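Local coordinates for NAD nucleotidase (Haemophilus influenzae, PDB 3ZTV), which degrades NAD to adenosine and nicotinamide riboside in the periplasm, acting as both a pyrophosphatase and a 5'-nucleotidase, at residues I361-R373 with S380-A392. Sequence-based numbering, arbitrary orientation.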
loop_
_atom_site.group_PDB
_atom_site.type_symbol
_atom_site.label_atom_id
_atom_site.label_comp_id
_atom_site.label_asym_id
_atom_site.label_seq_id
_atom_site.Cartn_x
_atom_site.Cartn_y
_atom_site.Cartn_z
ATOM N N ILE A 361 45.337 12.471 3.318
ATOM C CA ILE A 361 45.386 12.727 1.886
ATOM C C ILE A 361 46.830 12.708 1.403
ATOM O O ILE A 361 47.697 13.353 1.988
ATOM C CB ILE A 361 44.743 14.077 1.525
ATOM C CG1 ILE A 361 43.273 14.102 1.959
ATOM C CG2 ILE A 361 44.859 14.339 0.028
ATOM C CD1 ILE A 361 42.603 15.450 1.781
ATOM N N THR A 362 47.076 11.955 0.338
ATOM C CA THR A 362 48.388 11.917 -0.289
ATOM C C THR A 362 48.313 12.547 -1.673
ATOM O O THR A 362 47.228 12.724 -2.233
ATOM C CB THR A 362 48.923 10.477 -0.397
ATOM O OG1 THR A 362 47.964 9.658 -1.077
ATOM C CG2 THR A 362 49.176 9.897 0.987
ATOM N N GLY A 363 49.468 12.897 -2.224
ATOM C CA GLY A 363 49.509 13.505 -3.537
ATOM C C GLY A 363 49.622 15.012 -3.487
ATOM O O GLY A 363 50.051 15.585 -2.484
ATOM N N SER A 364 49.225 15.655 -4.579
ATOM C CA SER A 364 49.374 17.093 -4.730
ATOM C C SER A 364 48.181 17.857 -4.176
ATOM O O SER A 364 47.066 17.334 -4.123
ATOM C CB SER A 364 49.571 17.451 -6.204
ATOM O OG SER A 364 50.830 16.997 -6.669
ATOM N N ALA A 365 48.426 19.098 -3.775
ATOM C CA ALA A 365 47.369 19.979 -3.302
ATOM C C ALA A 365 46.240 20.056 -4.325
ATOM O O ALA A 365 46.479 20.059 -5.534
ATOM C CB ALA A 365 47.928 21.367 -3.031
ATOM N N MET A 366 45.007 20.100 -3.832
ATOM C CA MET A 366 43.842 20.312 -4.685
ATOM C C MET A 366 43.465 21.791 -4.626
ATOM O O MET A 366 42.977 22.269 -3.602
ATOM C CB MET A 366 42.685 19.419 -4.231
ATOM C CG MET A 366 42.903 17.949 -4.568
ATOM S SD MET A 366 41.706 16.824 -3.815
ATOM C CE MET A 366 42.234 16.834 -2.102
ATOM N N PRO A 367 43.726 22.536 -5.713
ATOM C CA PRO A 367 43.535 23.990 -5.679
ATOM C C PRO A 367 42.090 24.374 -5.373
ATOM O O PRO A 367 41.155 23.735 -5.867
ATOM C CB PRO A 367 43.917 24.432 -7.097
ATOM C CG PRO A 367 44.802 23.345 -7.611
ATOM C CD PRO A 367 44.294 22.077 -6.991
ATOM N N GLY A 368 41.933 25.411 -4.558
ATOM C CA GLY A 368 40.632 25.949 -4.208
ATOM C C GLY A 368 40.753 27.423 -3.879
ATOM O O GLY A 368 41.739 28.071 -4.249
ATOM N N GLY A 369 39.759 27.961 -3.184
ATOM C CA GLY A 369 39.778 29.359 -2.807
ATOM C C GLY A 369 39.522 30.275 -3.985
ATOM O O GLY A 369 39.280 29.824 -5.104
ATOM N N SER A 370 39.593 31.576 -3.734
ATOM C CA SER A 370 39.219 32.569 -4.735
ATOM C C SER A 370 40.072 32.523 -6.004
ATOM O O SER A 370 39.559 32.684 -7.112
ATOM C CB SER A 370 39.266 33.971 -4.127
ATOM O OG SER A 370 38.840 34.944 -5.062
ATOM N N ALA A 371 41.372 32.300 -5.842
ATOM C CA ALA A 371 42.288 32.332 -6.976
ATOM C C ALA A 371 41.969 31.262 -8.019
ATOM O O ALA A 371 42.226 31.447 -9.211
ATOM C CB ALA A 371 43.729 32.189 -6.497
ATOM N N ASN A 372 41.408 30.144 -7.569
ATOM C CA ASN A 372 41.212 28.992 -8.448
ATOM C C ASN A 372 39.764 28.744 -8.859
ATOM O O ASN A 372 39.447 27.679 -9.381
ATOM C CB ASN A 372 41.802 27.731 -7.815
ATOM C CG ASN A 372 43.303 27.826 -7.622
ATOM O OD1 ASN A 372 44.070 27.745 -8.583
ATOM N ND2 ASN A 372 43.732 27.990 -6.374
ATOM N N ARG A 373 38.900 29.730 -8.646
ATOM C CA ARG A 373 37.471 29.550 -8.906
ATOM C C ARG A 373 37.162 29.182 -10.350
ATOM O O ARG A 373 36.304 28.333 -10.605
ATOM C CB ARG A 373 36.681 30.793 -8.504
ATOM C CG ARG A 373 36.521 30.949 -7.005
ATOM C CD ARG A 373 35.917 32.297 -6.666
ATOM N NE ARG A 373 35.641 32.431 -5.240
ATOM C CZ ARG A 373 35.127 33.526 -4.690
ATOM N NH1 ARG A 373 34.831 34.570 -5.451
ATOM N NH2 ARG A 373 34.905 33.576 -3.382
ATOM N N SER A 380 45.008 31.439 -11.688
ATOM C CA SER A 380 44.368 30.149 -11.449
ATOM C C SER A 380 45.259 29.018 -11.957
ATOM O O SER A 380 46.482 29.157 -12.014
ATOM C CB SER A 380 42.993 30.103 -12.129
ATOM O OG SER A 380 42.253 28.947 -11.757
ATOM N N ASN A 381 44.642 27.896 -12.308
ATOM C CA ASN A 381 45.343 26.777 -12.928
ATOM C C ASN A 381 44.439 26.132 -13.983
ATOM O O ASN A 381 43.248 26.447 -14.055
ATOM C CB ASN A 381 45.792 25.759 -11.874
ATOM C CG ASN A 381 44.643 24.936 -11.329
ATOM O OD1 ASN A 381 43.917 25.375 -10.434
ATOM N ND2 ASN A 381 44.480 23.732 -11.857
ATOM N N PRO A 382 44.996 25.243 -14.820
ATOM C CA PRO A 382 44.196 24.687 -15.920
ATOM C C PRO A 382 42.959 23.896 -15.479
ATOM O O PRO A 382 42.008 23.811 -16.252
ATOM C CB PRO A 382 45.185 23.769 -16.643
ATOM C CG PRO A 382 46.518 24.360 -16.348
ATOM C CD PRO A 382 46.418 24.871 -14.935
ATOM N N GLU A 383 42.976 23.331 -14.275
ATOM C CA GLU A 383 41.837 22.557 -13.774
ATOM C C GLU A 383 40.883 23.391 -12.918
ATOM O O GLU A 383 39.759 22.966 -12.638
ATOM C CB GLU A 383 42.322 21.349 -12.971
ATOM C CG GLU A 383 43.095 20.325 -13.789
ATOM C CD GLU A 383 42.199 19.459 -14.651
ATOM O OE1 GLU A 383 40.985 19.371 -14.365
ATOM O OE2 GLU A 383 42.710 18.856 -15.621
ATOM N N GLY A 384 41.321 24.572 -12.504
ATOM C CA GLY A 384 40.512 25.409 -11.642
ATOM C C GLY A 384 40.386 24.806 -10.259
ATOM O O GLY A 384 41.351 24.282 -9.704
ATOM N N SER A 385 39.174 24.851 -9.714
ATOM C CA SER A 385 38.958 24.480 -8.324
ATOM C C SER A 385 38.726 22.979 -8.130
ATOM O O SER A 385 37.587 22.531 -7.961
ATOM C CB SER A 385 37.781 25.270 -7.745
ATOM O OG SER A 385 37.769 25.163 -6.333
ATOM N N ILE A 386 39.805 22.203 -8.141
ATOM C CA ILE A 386 39.714 20.767 -7.901
ATOM C C ILE A 386 39.124 20.498 -6.515
ATOM O O ILE A 386 38.401 19.519 -6.314
ATOM C CB ILE A 386 41.092 20.069 -8.043
ATOM C CG1 ILE A 386 41.638 20.254 -9.464
ATOM C CG2 ILE A 386 40.970 18.588 -7.727
ATOM C CD1 ILE A 386 43.035 19.674 -9.675
ATOM N N ALA A 387 39.416 21.380 -5.565
ATOM C CA ALA A 387 38.852 21.254 -4.224
ATOM C C ALA A 387 37.321 21.279 -4.249
ATOM O O ALA A 387 36.681 20.584 -3.463
ATOM C CB ALA A 387 39.409 22.331 -3.291
ATOM N N THR A 388 36.740 22.055 -5.160
ATOM C CA THR A 388 35.284 22.083 -5.301
ATOM C C THR A 388 34.748 20.754 -5.838
ATOM O O THR A 388 33.712 20.263 -5.375
ATOM C CB THR A 388 34.813 23.254 -6.180
ATOM O OG1 THR A 388 35.266 24.484 -5.602
ATOM C CG2 THR A 388 33.294 23.275 -6.269
ATOM N N ARG A 389 35.447 20.163 -6.807
ATOM C CA ARG A 389 35.095 18.818 -7.269
ATOM C C ARG A 389 35.121 17.831 -6.098
ATOM O O ARG A 389 34.222 17.003 -5.954
ATOM C CB ARG A 389 36.014 18.362 -8.413
ATOM C CG ARG A 389 35.674 17.000 -9.008
ATOM C CD ARG A 389 36.513 15.895 -8.395
ATOM N NE ARG A 389 36.129 14.562 -8.862
ATOM C CZ ARG A 389 36.802 13.849 -9.761
ATOM N NH1 ARG A 389 37.902 14.333 -10.323
ATOM N NH2 ARG A 389 36.368 12.644 -10.101
ATOM N N PHE A 390 36.144 17.928 -5.255
ATOM C CA PHE A 390 36.227 17.105 -4.056
ATOM C C PHE A 390 34.976 17.260 -3.178
ATOM O O PHE A 390 34.369 16.273 -2.753
ATOM C CB PHE A 390 37.478 17.491 -3.266
ATOM C CG PHE A 390 37.808 16.555 -2.144
ATOM C CD1 PHE A 390 37.212 15.312 -2.057
ATOM C CD2 PHE A 390 38.738 16.916 -1.182
ATOM C CE1 PHE A 390 37.519 14.456 -1.027
ATOM C CE2 PHE A 390 39.052 16.061 -0.147
ATOM C CZ PHE A 390 38.441 14.826 -0.069
ATOM N N ILE A 391 34.600 18.502 -2.893
ATOM C CA ILE A 391 33.420 18.737 -2.073
ATOM C C ILE A 391 32.177 18.148 -2.744
ATOM O O ILE A 391 31.338 17.528 -2.083
ATOM C CB ILE A 391 33.229 20.233 -1.739
ATOM C CG1 ILE A 391 34.422 20.746 -0.924
ATOM C CG2 ILE A 391 31.928 20.438 -0.974
ATOM C CD1 ILE A 391 34.709 19.928 0.294
ATOM N N ALA A 392 32.059 18.320 -4.059
ATOM C CA ALA A 392 30.943 17.713 -4.784
ATOM C C ALA A 392 30.932 16.191 -4.621
ATOM O O ALA A 392 29.866 15.588 -4.475
ATOM C CB ALA A 392 30.964 18.106 -6.260
HETATM O O HOH W 1 37.437 27.633 -5.415
#
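Met366 packs across Ile386 and Phe390 at the start of helix 386-396, and its side chain can be followed outward from the backbone. CB sits 4.0 Å from Ile386 CG2, and CG closes on the same methyl at 3.8 Å. SD then reaches the ring of Phe390, a Met-aromatic contact oblique to the ring, 4.6 Å from its centroid. A bend at the last torsion (chi3 -73°) turns CE toward the Phe390 ring, where it stands 3.6 Å from CD2. Ile361 CD1 approaches Phe390 CE2, and Met553 of helix 545-555 touches both Ile361 and Phe390. Beside Met366, the Pro367 ring lies alongside Ile386, CD against CD1.

Polar contacts take over from here. Pro367 O accepts an almost straight hydrogen bond from Ala387 N (2.9 Å, 170°) in the helix's first turn. At the N-cap, Ser385 OG gives its proton to a water that in turn donates to Gly369 O; Ser385 OG also accepts a hydrogen bond from Thr388 OG1 (2.7 Å). Asn372 ND2 braces the loop itself, bonding to Gly368 O at 2.9 Å.

Apolar packing, the Pro367-Ala387 bond and the Gly369-Ser385 water thus tie the loop carrying Arg373, a probable substrate-binding residue whose side chain comes within about 5 Å of the bound adenosine, to the N-terminal end of this C-terminal-domain helix.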